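Local coordinates for protein D-hydantoinase (Ralstonia pickettii, PDB 1NFG) that probably catalyses the stereospecific hydrolysis of the cyclic amide bond of D-hydantoin derivatives, using two zinc ions per subunit, at residues R192-P203 against R327-N335; K371-K379 against F449-Q457. One frame throughout, in Å; residues are numbered along the deposited sequence.

Interaction 1. Residues R192-P203 against R327-N335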
# COMPACT_ATOMS: atom_id res chain seq x y z
N ARG A 192 23.96 -9.95 14.01
CA ARG A 192 25.02 -9.51 14.91
C ARG A 192 26.15 -10.53 14.93
O ARG A 192 27.31 -10.19 14.73
CB ARG A 192 24.48 -9.34 16.34
CG ARG A 192 23.24 -8.44 16.46
CD ARG A 192 22.86 -8.23 17.93
NE ARG A 192 23.78 -7.30 18.58
CZ ARG A 192 24.07 -7.31 19.88
NH1 ARG A 192 23.51 -8.20 20.68
NH2 ARG A 192 24.93 -6.42 20.37
N ASP A 193 25.79 -11.79 15.17
CA ASP A 193 26.78 -12.86 15.22
C ASP A 193 27.47 -13.11 13.89
O ASP A 193 28.68 -13.35 13.84
CB ASP A 193 26.10 -14.15 15.70
CG ASP A 193 25.46 -13.99 17.05
OD1 ASP A 193 25.99 -13.20 17.87
OD2 ASP A 193 24.42 -14.64 17.30
N LYS A 194 26.71 -13.03 12.81
CA LYS A 194 27.25 -13.23 11.48
C LYS A 194 28.34 -12.19 11.22
O LYS A 194 29.40 -12.52 10.69
CB LYS A 194 26.13 -13.11 10.44
CG LYS A 194 26.49 -13.58 9.04
CD LYS A 194 25.22 -13.69 8.19
CE LYS A 194 25.49 -14.12 6.75
NZ LYS A 194 24.20 -14.28 6.00
N PHE A 195 28.09 -10.95 11.61
CA PHE A 195 29.06 -9.88 11.42
C PHE A 195 30.34 -10.10 12.23
O PHE A 195 31.45 -9.95 11.71
CB PHE A 195 28.47 -8.53 11.82
CG PHE A 195 27.67 -7.86 10.74
CD1 PHE A 195 28.22 -7.66 9.48
CD2 PHE A 195 26.38 -7.42 10.99
CE1 PHE A 195 27.50 -7.02 8.48
CE2 PHE A 195 25.64 -6.77 9.99
CZ PHE A 195 26.20 -6.58 8.73
N VAL A 196 30.17 -10.44 13.50
CA VAL A 196 31.31 -10.66 14.37
C VAL A 196 32.13 -11.83 13.85
O VAL A 196 33.36 -11.80 13.88
CB VAL A 196 30.86 -10.93 15.81
CG1 VAL A 196 32.05 -11.27 16.68
CG2 VAL A 196 30.16 -9.70 16.36
N ALA A 197 31.45 -12.87 13.38
CA ALA A 197 32.12 -14.04 12.84
C ALA A 197 33.01 -13.65 11.65
O ALA A 197 34.06 -14.24 11.43
CB ALA A 197 31.10 -15.08 12.41
N GLU A 198 32.56 -12.66 10.88
CA GLU A 198 33.31 -12.19 9.71
C GLU A 198 34.36 -11.18 10.14
O GLU A 198 35.00 -10.54 9.30
CB GLU A 198 32.37 -11.55 8.69
CG GLU A 198 31.53 -12.52 7.89
CD GLU A 198 30.34 -11.84 7.23
OE1 GLU A 198 30.48 -10.66 6.82
OE2 GLU A 198 29.27 -12.48 7.10
N GLY A 199 34.53 -11.01 11.44
CA GLY A 199 35.51 -10.07 11.95
C GLY A 199 35.08 -8.62 11.92
O GLY A 199 35.90 -7.73 12.15
N LYS A 200 33.81 -8.36 11.63
CA LYS A 200 33.30 -6.98 11.59
C LYS A 200 32.85 -6.57 12.99
O LYS A 200 31.81 -7.02 13.47
CB LYS A 200 32.15 -6.88 10.58
CG LYS A 200 32.62 -7.03 9.15
CD LYS A 200 31.48 -6.91 8.15
CE LYS A 200 32.00 -6.95 6.73
NZ LYS A 200 32.73 -8.22 6.48
N THR A 201 33.62 -5.70 13.63
CA THR A 201 33.33 -5.28 14.99
C THR A 201 33.14 -3.78 15.27
O THR A 201 32.81 -3.41 16.40
CB THR A 201 34.40 -5.82 15.93
OG1 THR A 201 35.69 -5.34 15.50
CG2 THR A 201 34.40 -7.34 15.91
N ALA A 202 33.33 -2.94 14.27
CA ALA A 202 33.16 -1.49 14.45
C ALA A 202 31.71 -1.14 14.81
O ALA A 202 30.79 -1.93 14.57
CB ALA A 202 33.58 -0.76 13.19
N PRO A 203 31.48 0.05 15.39
CA PRO A 203 30.15 0.51 15.78
C PRO A 203 29.10 0.45 14.67
O PRO A 203 27.93 0.16 14.93
CB PRO A 203 30.40 1.93 16.25
CG PRO A 203 31.79 1.84 16.82
CD PRO A 203 32.51 1.04 15.77
N ARG A 327 35.19 -1.37 22.30
CA ARG A 327 36.11 -0.84 21.30
C ARG A 327 36.57 -1.95 20.38
O ARG A 327 37.25 -1.69 19.38
CB ARG A 327 37.34 -0.20 21.96
CG ARG A 327 37.01 0.91 22.92
CD ARG A 327 38.19 1.84 23.15
NE ARG A 327 38.57 2.56 21.93
CZ ARG A 327 39.18 3.74 21.92
NH1 ARG A 327 39.47 4.35 23.06
NH2 ARG A 327 39.49 4.32 20.76
N ASN A 328 36.21 -3.18 20.71
CA ASN A 328 36.60 -4.33 19.90
C ASN A 328 35.42 -5.24 19.59
O ASN A 328 35.60 -6.32 19.02
CB ASN A 328 37.69 -5.13 20.60
CG ASN A 328 38.87 -4.26 21.01
OD1 ASN A 328 39.40 -3.50 20.19
ND2 ASN A 328 39.28 -4.37 22.27
N ASP A 329 34.23 -4.81 19.96
CA ASP A 329 33.03 -5.60 19.71
C ASP A 329 31.79 -4.74 19.97
O ASP A 329 31.36 -4.56 21.11
CB ASP A 329 33.01 -6.82 20.63
CG ASP A 329 31.87 -7.76 20.32
OD1 ASP A 329 30.97 -7.38 19.54
OD2 ASP A 329 31.86 -8.88 20.87
N PHE A 330 31.24 -4.19 18.89
CA PHE A 330 30.06 -3.34 18.96
C PHE A 330 28.95 -3.94 19.82
O PHE A 330 28.15 -3.22 20.41
CB PHE A 330 29.54 -3.07 17.54
CG PHE A 330 28.94 -4.27 16.86
CD1 PHE A 330 27.60 -4.61 17.07
CD2 PHE A 330 29.71 -5.07 16.02
CE1 PHE A 330 27.04 -5.72 16.44
CE2 PHE A 330 29.16 -6.19 15.39
CZ PHE A 330 27.83 -6.51 15.60
N ARG A 331 28.90 -5.27 19.89
CA ARG A 331 27.87 -5.93 20.68
C ARG A 331 27.99 -5.65 22.17
O ARG A 331 26.98 -5.64 22.88
CB ARG A 331 27.93 -7.44 20.46
CG ARG A 331 27.59 -7.88 19.07
CD ARG A 331 27.82 -9.36 18.97
NE ARG A 331 29.19 -9.68 19.38
CZ ARG A 331 29.62 -10.91 19.64
NH1 ARG A 331 28.78 -11.94 19.54
NH2 ARG A 331 30.88 -11.11 20.00
N ALA A 332 29.21 -5.43 22.64
CA ALA A 332 29.44 -5.17 24.05
C ALA A 332 29.15 -3.72 24.45
O ALA A 332 29.09 -3.40 25.64
CB ALA A 332 30.87 -5.54 24.42
N ILE A 333 28.99 -2.85 23.46
CA ILE A 333 28.70 -1.44 23.71
C ILE A 333 27.29 -1.27 24.28
O ILE A 333 26.31 -1.60 23.61
CB ILE A 333 28.76 -0.59 22.42
CG1 ILE A 333 30.11 -0.75 21.75
CG2 ILE A 333 28.48 0.87 22.75
CD1 ILE A 333 30.22 -0.06 20.41
N PRO A 334 27.18 -0.78 25.52
CA PRO A 334 25.84 -0.60 26.10
C PRO A 334 25.02 0.38 25.25
O PRO A 334 25.47 1.48 24.93
CB PRO A 334 26.14 -0.08 27.51
CG PRO A 334 27.49 0.58 27.37
CD PRO A 334 28.23 -0.36 26.47
N ASN A 335 23.83 -0.06 24.86
CA ASN A 335 22.94 0.73 24.02
C ASN A 335 22.28 1.90 24.73
O ASN A 335 21.83 1.77 25.86
CB ASN A 335 21.85 -0.16 23.42
CG ASN A 335 22.39 -1.17 22.42
OD1 ASN A 335 21.63 -1.93 21.81
ND2 ASN A 335 23.71 -1.19 22.25
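Phe330 turns the edge of its ring to three backbone oxygens: Lys200 O lies 3.4 Å from its CE2, and Arg192 O and Thr201 O also stand at the rim near the plane, where the slightly positive C-H bonds probably suit them. Its CG sits between the backbone N and the carbonyl carbon (chi1 69°), which carries the ring toward the helix end while its own backbone N donates to Thr201 O over 3.0 Å. One methyl of Val196, CG2, approaches the ring obliquely, 3.8 Å from Phe330 CE2, and turns also to the next side chain, lying over one face of the Arg331 guanidinium.

Of these oxygens, Arg192 O belongs to helix 185-197, which closes in a Schellman motif with Gly199 as its C-prime residue; Lys200 O and Thr201 O follow it, and the chain then runs on past Phe330 toward helix 204-208, whose Tyr205 also touches Phe330. On the other segment, Asp329 OD1 accepts from Arg331 N above its carboxylate plane, an Asx turn, so the carboxylate holds both the backbone N and the side chain of Arg331.

Arg331 grips Asp329 side-on, NE to OD1 at 2.9 Å on the syn lone pair and NH2 to OD2 at 2.6 Å, which fixes the rotation of both flat groups. Its remaining NH1 faces Asp193 OD1 across a longer salt bridge of 3.5 Å, the carboxylate turned 83° from the guanidinium. Nearer the backbone, Arg331 CG lies over one face of the Phe330 ring, offset toward the rim, and CD over a face of the Arg192 guanidinium. Arg192, bent at chi3, brings NH2 to Arg331 O in a weak bond of 3.3 Å, with the two guanidinium planes 64° apart.

Interaction 2. Residues K371-K379 against F449-Q457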
# COMPACT_ATOMS: atom_id res chain seq x y z
N LYS A 371 -2.07 13.71 27.74
CA LYS A 371 -3.38 13.15 27.45
C LYS A 371 -3.33 11.63 27.39
O LYS A 371 -4.08 10.96 28.10
CB LYS A 371 -3.91 13.68 26.11
CG LYS A 371 -4.43 15.10 26.14
CD LYS A 371 -4.93 15.50 24.77
CE LYS A 371 -5.58 16.87 24.79
NZ LYS A 371 -5.99 17.29 23.43
N VAL A 372 -2.45 11.10 26.56
CA VAL A 372 -2.34 9.66 26.40
C VAL A 372 -2.05 8.92 27.71
O VAL A 372 -2.75 7.97 28.05
CB VAL A 372 -1.24 9.29 25.37
CG1 VAL A 372 -1.07 7.78 25.29
CG2 VAL A 372 -1.61 9.87 24.02
N PHE A 373 -1.04 9.37 28.44
CA PHE A 373 -0.67 8.70 29.68
C PHE A 373 -1.38 9.12 30.97
O PHE A 373 -0.83 9.02 32.06
CB PHE A 373 0.85 8.77 29.82
CG PHE A 373 1.57 8.04 28.73
CD1 PHE A 373 1.62 6.64 28.72
CD2 PHE A 373 2.12 8.73 27.66
CE1 PHE A 373 2.21 5.94 27.66
CE2 PHE A 373 2.72 8.04 26.59
CZ PHE A 373 2.76 6.64 26.59
N GLY A 374 -2.63 9.57 30.83
CA GLY A 374 -3.47 9.96 31.95
C GLY A 374 -3.01 10.97 32.98
O GLY A 374 -3.10 10.70 34.18
N MET A 375 -2.53 12.12 32.53
CA MET A 375 -2.06 13.16 33.44
C MET A 375 -2.69 14.50 33.05
O MET A 375 -2.34 15.54 33.60
CB MET A 375 -0.54 13.30 33.35
CG MET A 375 0.21 12.03 33.63
SD MET A 375 1.98 12.32 33.56
CE MET A 375 2.26 12.27 31.79
N PHE A 376 -3.63 14.44 32.11
CA PHE A 376 -4.32 15.63 31.59
C PHE A 376 -5.68 15.74 32.26
O PHE A 376 -6.37 14.75 32.43
CB PHE A 376 -4.45 15.48 30.06
CG PHE A 376 -5.22 16.59 29.40
CD1 PHE A 376 -6.60 16.52 29.28
CD2 PHE A 376 -4.55 17.69 28.87
CE1 PHE A 376 -7.32 17.55 28.64
CE2 PHE A 376 -5.26 18.73 28.23
CZ PHE A 376 -6.64 18.65 28.12
N PRO A 377 -6.10 16.97 32.61
CA PRO A 377 -5.40 18.24 32.42
C PRO A 377 -4.53 18.76 33.57
O PRO A 377 -4.04 19.90 33.52
CB PRO A 377 -6.53 19.20 32.08
CG PRO A 377 -7.61 18.72 32.97
CD PRO A 377 -7.54 17.21 32.85
N GLN A 378 -4.33 17.94 34.61
CA GLN A 378 -3.50 18.37 35.74
C GLN A 378 -2.15 18.81 35.18
O GLN A 378 -1.59 19.82 35.60
CB GLN A 378 -3.27 17.23 36.74
CG GLN A 378 -2.48 17.68 37.98
CD GLN A 378 -2.01 16.54 38.87
OE1 GLN A 378 -2.76 15.59 39.12
NE2 GLN A 378 -0.79 16.64 39.37
N LYS A 379 -1.64 18.03 34.24
CA LYS A 379 -0.37 18.32 33.59
C LYS A 379 -0.67 18.50 32.10
O LYS A 379 -1.77 18.17 31.65
CB LYS A 379 0.61 17.16 33.77
CG LYS A 379 0.93 16.81 35.22
CD LYS A 379 1.84 17.85 35.86
CE LYS A 379 2.20 17.42 37.28
NZ LYS A 379 3.04 18.42 37.97
N PHE A 449 5.75 11.90 42.96
CA PHE A 449 5.25 10.82 42.12
C PHE A 449 3.83 11.16 41.65
O PHE A 449 3.07 11.83 42.37
CB PHE A 449 5.25 9.51 42.91
CG PHE A 449 4.65 8.36 42.16
CD1 PHE A 449 5.37 7.69 41.18
CD2 PHE A 449 3.33 7.97 42.42
CE1 PHE A 449 4.80 6.65 40.47
CE2 PHE A 449 2.75 6.93 41.71
CZ PHE A 449 3.48 6.27 40.73
N LEU A 450 3.46 10.68 40.47
CA LEU A 450 2.14 10.94 39.91
C LEU A 450 1.35 9.67 39.67
O LEU A 450 1.78 8.81 38.89
CB LEU A 450 2.27 11.68 38.58
CG LEU A 450 2.78 13.12 38.63
CD1 LEU A 450 3.35 13.52 37.28
CD2 LEU A 450 1.63 14.03 39.03
N LYS A 451 0.21 9.54 40.33
CA LYS A 451 -0.63 8.37 40.11
C LYS A 451 -1.36 8.71 38.82
O LYS A 451 -2.27 9.54 38.81
CB LYS A 451 -1.64 8.19 41.24
CG LYS A 451 -1.03 7.72 42.55
CD LYS A 451 -2.09 7.57 43.65
CE LYS A 451 -3.18 6.57 43.26
NZ LYS A 451 -4.26 6.49 44.28
N ARG A 452 -0.93 8.09 37.72
CA ARG A 452 -1.53 8.35 36.42
C ARG A 452 -2.85 7.61 36.24
O ARG A 452 -3.09 6.57 36.85
CB ARG A 452 -0.51 8.00 35.32
CG ARG A 452 0.78 8.78 35.52
CD ARG A 452 1.87 8.48 34.51
NE ARG A 452 2.23 7.07 34.46
CZ ARG A 452 1.62 6.19 33.67
NH1 ARG A 452 0.65 6.59 32.87
NH2 ARG A 452 1.99 4.91 33.68
N ARG A 453 -3.71 8.18 35.41
CA ARG A 453 -5.04 7.64 35.15
C ARG A 453 -5.02 6.46 34.18
O ARG A 453 -4.07 6.27 33.43
CB ARG A 453 -5.93 8.75 34.61
CG ARG A 453 -7.36 8.70 35.11
CD ARG A 453 -8.14 9.93 34.68
NE ARG A 453 -7.45 11.16 35.05
CZ ARG A 453 -6.98 12.04 34.18
NH1 ARG A 453 -7.12 11.83 32.87
NH2 ARG A 453 -6.34 13.13 34.60
N LYS A 454 -6.09 5.67 34.21
CA LYS A 454 -6.22 4.48 33.37
C LYS A 454 -6.48 4.73 31.89
O LYS A 454 -6.01 5.69 31.29
CB LYS A 454 -7.36 3.59 33.90
CG LYS A 454 -7.09 2.88 35.21
CD LYS A 454 -8.27 1.98 35.56
CE LYS A 454 -8.08 1.33 36.92
NZ LYS A 454 -9.27 0.52 37.30
N TYR A 455 -7.25 3.79 31.33
CA TYR A 455 -7.69 3.73 29.93
C TYR A 455 -6.97 4.65 28.97
O TYR A 455 -7.51 5.67 28.54
CB TYR A 455 -9.20 3.99 29.85
CG TYR A 455 -9.86 3.44 28.60
CD1 TYR A 455 -9.54 3.95 27.34
CD2 TYR A 455 -10.79 2.40 28.68
CE1 TYR A 455 -10.13 3.43 26.18
CE2 TYR A 455 -11.39 1.88 27.53
CZ TYR A 455 -11.06 2.40 26.29
OH TYR A 455 -11.64 1.87 25.15
N LYS A 456 -5.75 4.26 28.62
CA LYS A 456 -4.96 5.03 27.68
C LYS A 456 -5.25 4.55 26.27
O LYS A 456 -5.63 3.40 26.07
CB LYS A 456 -3.48 4.88 28.00
CG LYS A 456 -3.11 5.38 29.39
CD LYS A 456 -1.67 5.03 29.71
CE LYS A 456 -1.30 5.41 31.11
NZ LYS A 456 0.01 4.80 31.44
N GLN A 457 -5.08 5.43 25.30
CA GLN A 457 -5.36 5.10 23.92
C GLN A 457 -5.08 6.30 23.02
O GLN A 457 -4.70 7.37 23.56
CB GLN A 457 -6.84 4.70 23.78
CG GLN A 457 -7.27 4.20 22.40
CD GLN A 457 -8.76 4.42 22.15
OE1 GLN A 457 -9.16 5.44 21.58
NE2 GLN A 457 -9.58 3.47 22.59
OXT GLN A 457 -5.25 6.17 21.79
O HOH W 1 -5.56 12.15 30.49
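Arg453 meets the 371-379 segment twice, once through its backbone and once through a folded-back side chain. Its N donates to Gly374 O over 2.9 Å, almost straight at 173° and in the carbonyl plane on a lone pair. The side chain then bends at chi3 (-53°), which swings the guanidinium over so that one face looks onto that same Gly374 O, while NH2 reaches Phe376 O at 2.7 Å from above the carbonyl plane. NH1 adds a weak bond to Phe376 O and a weak one to a water that donates to Lys371 O, so the arginine spans from the last turn of helix 358-372 to the residue preceding the cis peptide of Pro377.

The close backbone approach comes at a Schellman motif. Gly374, with positive phi, is its C-prime residue, and with no side chain there its CA comes to 4.3 Å from that of Arg453.

Arg452 runs alongside Met375, pointing the same way, with their CG atoms 3.8 Å apart. Also bent at chi3, it turns NH1 to Phe373 O at 3.0 Å, though the placement of NH1 is uncertain; NH2 is held by Tyr121 O. The poorly ordered Lys456 appears to cross Phe373 with an extended chain. Further along, Leu450 sets CD1 4.1 Å from Met375 SD and CD2 3.9 Å from Lys379 CE. A bend at chi2 (-73°) turns the lysine past the leucine, and its NZ forms salt bridges with Asp118, Asp387 and Asp389.

The C-terminal tail thus lies across the end of helix 358-372 beside the barrel: Met375 and Lys379 rest on strands 48-58 and 85-93, Leu450 and Arg452 on 85-93 and 118-124, and the Phe373 ring reaches Val56 and meets His122 and Tyr234 edge-to-face.

In the fold
The two contacts lie on opposite sides of the chain's centre, their own centres about 41 Å apart and their nearest atoms about 20 Å apart, and neither touches the metals. Interaction 1 belongs to the surface near the probable substrate pocket: it includes Asn335, a probable substrate-binding residue, and the Arg192 side chain comes to about 6 Å from that of Tyr153 and about 13 Å from a zinc ion. Interaction 2 is largely buried; the Phe373 side chain is about 8 Å from that of the zinc ligand His57 and about 12 Å from a zinc ion. Both join the C-terminal end of a helix to a loop segment far along the chain.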